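Local coordinates for Phosphoglucomutase/phosphomannomutase family protein (Burkholderia thailandensis, PDB 3UW2) that probably moves a phosphoryl group within phosphosugars, as a magnesium-using member of the phosphohexose mutase family, at residues 289-294 with 313-318. Residues are numbered along the deposited sequence; the frame is centred on the assembly and turned at random.
Sequences FAEEVL and ARWVRE
Ala290 and Val316 mark the nearest approach of two helices, 289-294 and 313-318, which run nearly parallel at 21° with their axes 9.8 Å apart; the CA atoms of this pair are 6.8 Å from each other. Helix 282-296 leads into strand 301-305, which carries the chain back before helix 311-318 sets off again in the first helix's direction: a helix-strand-helix unit of the alpha/beta/alpha domain III of the mutase. Both helices lie against strand 301-305: Leu294 and Val316 each rest on Ile302 of that strand.

The side of the interface facing the sheet is aliphatic. Ala290 has a single methyl to offer, its CB 4.4 Å from Val316 CG2, at the point where the backbones are closest. One turn on, Leu294 crosses the valine at about a right angle, its CD1 4.2 Å from Val316 CG1 and 3.9 Å from the carbonyl O of Val316. The valine can serve both neighbours because its methyls split: CG1 stands anti to the backbone N (chi1 163°), while CG2 lies beside that N and meets the alanine.

Farther out, Trp315 reaches across to Glu291. Lys319 makes a cation-pi contact with the indole and also touches Glu291, while Trp315 NE1 gives a weak hydrogen bond to Met287 O, one turn before Glu291. The glutamate chain is extended and runs past the benzo side of the indole, its CB 3.9 Å from Trp315 CZ2, and its carboxylate stands almost upright to the ring, the planes 82° apart. The carboxylate meets the indole at its rim rather than over a face, with Glu291 OE1 near the ring plane and 3.6 Å from Trp315 CZ2.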
loop_
_atom_site.group_PDB
_atom_site.type_symbol
_atom_site.label_atom_id
_atom_site.label_comp_id
_atom_site.label_asym_id
_atom_site.label_seq_id
_atom_site.Cartn_x
_atom_site.Cartn_y
_atom_site.Cartn_z
ATOM N N PHE A 289 -6.145 -15.317 -0.841
ATOM C CA PHE A 289 -6.886 -14.623 -1.904
ATOM C C PHE A 289 -6.676 -15.281 -3.302
ATOM O O PHE A 289 -7.597 -15.411 -4.093
ATOM C CB PHE A 289 -6.396 -13.156 -1.934
ATOM C CG PHE A 289 -6.837 -12.369 -0.739
ATOM C CD1 PHE A 289 -8.212 -12.348 -0.382
ATOM C CD2 PHE A 289 -5.930 -11.541 -0.060
ATOM C CE1 PHE A 289 -8.646 -11.615 0.726
ATOM C CE2 PHE A 289 -6.366 -10.792 1.057
ATOM C CZ PHE A 289 -7.733 -10.843 1.433
ATOM N N ALA A 290 -5.438 -15.640 -3.605
ATOM C CA ALA A 290 -5.086 -16.227 -4.895
ATOM C C ALA A 290 -5.868 -17.520 -5.041
ATOM O O ALA A 290 -6.330 -17.846 -6.132
ATOM C CB ALA A 290 -3.572 -16.562 -4.930
ATOM N N GLU A 291 -5.953 -18.311 -3.977
ATOM C CA GLU A 291 -6.693 -19.542 -4.095
ATOM C C GLU A 291 -8.142 -19.256 -4.507
ATOM O O GLU A 291 -8.665 -19.863 -5.446
ATOM C CB GLU A 291 -6.610 -20.344 -2.796
ATOM C CG GLU A 291 -7.630 -21.479 -2.651
ATOM C CD GLU A 291 -7.399 -22.280 -1.353
ATOM O OE1 GLU A 291 -7.139 -21.673 -0.271
ATOM O OE2 GLU A 291 -7.459 -23.524 -1.435
ATOM N N GLU A 292 -8.801 -18.364 -3.809
ATOM C CA GLU A 292 -10.201 -18.066 -4.136
ATOM C C GLU A 292 -10.339 -17.425 -5.569
ATOM O O GLU A 292 -11.194 -17.823 -6.376
ATOM C CB GLU A 292 -10.772 -17.138 -3.057
ATOM C CG GLU A 292 -12.291 -16.986 -3.126
ATOM C CD GLU A 292 -12.774 -16.190 -4.332
ATOM O OE1 GLU A 292 -12.093 -15.213 -4.715
ATOM O OE2 GLU A 292 -13.828 -16.563 -4.922
ATOM N N VAL A 293 -9.464 -16.462 -5.892
ATOM C CA VAL A 293 -9.505 -15.809 -7.217
ATOM C C VAL A 293 -9.250 -16.821 -8.327
ATOM O O VAL A 293 -9.964 -16.845 -9.316
ATOM C CB VAL A 293 -8.514 -14.613 -7.254
ATOM C CG1 VAL A 293 -8.208 -14.057 -8.664
ATOM C CG2 VAL A 293 -8.990 -13.535 -6.308
ATOM N N LEU A 294 -8.226 -17.659 -8.162
ATOM C CA LEU A 294 -7.904 -18.622 -9.201
ATOM C C LEU A 294 -9.001 -19.688 -9.427
ATOM O O LEU A 294 -9.177 -20.212 -10.552
ATOM C CB LEU A 294 -6.552 -19.287 -8.909
ATOM C CG LEU A 294 -5.383 -18.309 -9.118
ATOM C CD1 LEU A 294 -4.168 -19.012 -8.464
ATOM C CD2 LEU A 294 -5.163 -18.056 -10.639
ATOM N N ALA A 313 5.139 -19.101 -5.098
ATOM C CA ALA A 313 5.257 -19.653 -6.454
ATOM C C ALA A 313 4.542 -21.017 -6.548
ATOM O O ALA A 313 3.700 -21.224 -7.436
ATOM C CB ALA A 313 6.733 -19.809 -6.856
ATOM N N ARG A 314 4.916 -21.939 -5.645
ATOM C CA ARG A 314 4.388 -23.297 -5.643
ATOM C C ARG A 314 2.868 -23.294 -5.355
ATOM O O ARG A 314 2.059 -23.947 -6.048
ATOM C CB ARG A 314 5.121 -24.138 -4.591
ATOM C CG ARG A 314 4.580 -25.570 -4.527
ATOM C CD ARG A 314 5.157 -26.384 -3.357
ATOM N NE ARG A 314 6.410 -26.956 -3.822
ATOM C CZ ARG A 314 6.510 -27.966 -4.699
ATOM N NH1 ARG A 314 5.426 -28.557 -5.189
ATOM N NH2 ARG A 314 7.702 -28.403 -5.081
ATOM N N TRP A 315 2.478 -22.508 -4.358
ATOM C CA TRP A 315 1.073 -22.370 -4.023
ATOM C C TRP A 315 0.268 -21.934 -5.229
ATOM O O TRP A 315 -0.782 -22.561 -5.576
ATOM C CB TRP A 315 0.961 -21.378 -2.892
ATOM C CG TRP A 315 -0.451 -21.109 -2.503
ATOM C CD1 TRP A 315 -1.292 -20.149 -3.034
ATOM C CD2 TRP A 315 -1.266 -21.821 -1.486
ATOM N NE1 TRP A 315 -2.521 -20.218 -2.441
ATOM C CE2 TRP A 315 -2.567 -21.169 -1.488
ATOM C CE3 TRP A 315 -1.034 -22.870 -0.593
ATOM C CZ2 TRP A 315 -3.594 -21.571 -0.644
ATOM C CZ3 TRP A 315 -2.079 -23.264 0.283
ATOM C CH2 TRP A 315 -3.334 -22.635 0.238
ATOM N N VAL A 316 0.733 -20.876 -5.891
ATOM C CA VAL A 316 -0.037 -20.331 -7.024
ATOM C C VAL A 316 -0.132 -21.378 -8.152
ATOM O O VAL A 316 -1.222 -21.579 -8.708
ATOM C CB VAL A 316 0.552 -19.012 -7.593
ATOM C CG1 VAL A 316 -0.018 -18.703 -9.001
ATOM C CG2 VAL A 316 0.310 -17.853 -6.595
ATOM N N ARG A 317 0.954 -22.096 -8.408
ATOM C CA ARG A 317 0.925 -23.173 -9.429
ATOM C C ARG A 317 0.017 -24.306 -9.084
ATOM O O ARG A 317 -0.744 -24.753 -9.948
ATOM C CB ARG A 317 2.282 -23.742 -9.771
ATOM C CG ARG A 317 3.149 -22.751 -10.498
ATOM C CD ARG A 317 4.477 -23.398 -10.780
ATOM N NE ARG A 317 5.535 -22.389 -10.795
ATOM C CZ ARG A 317 6.567 -22.413 -9.950
ATOM N NH1 ARG A 317 6.694 -23.403 -9.056
ATOM N NH2 ARG A 317 7.485 -21.473 -10.018
ATOM N N GLU A 318 0.054 -24.732 -7.823
ATOM C CA GLU A 318 -0.779 -25.845 -7.383
ATOM C C GLU A 318 -2.228 -25.438 -7.388
ATOM O O GLU A 318 -3.093 -26.273 -7.575
ATOM C CB GLU A 318 -0.309 -26.442 -6.020
ATOM C CG GLU A 318 1.032 -27.145 -6.189
ATOM C CD GLU A 318 1.664 -27.689 -4.918
ATOM O OE1 GLU A 318 1.224 -27.378 -3.804
ATOM O OE2 GLU A 318 2.655 -28.466 -5.050
#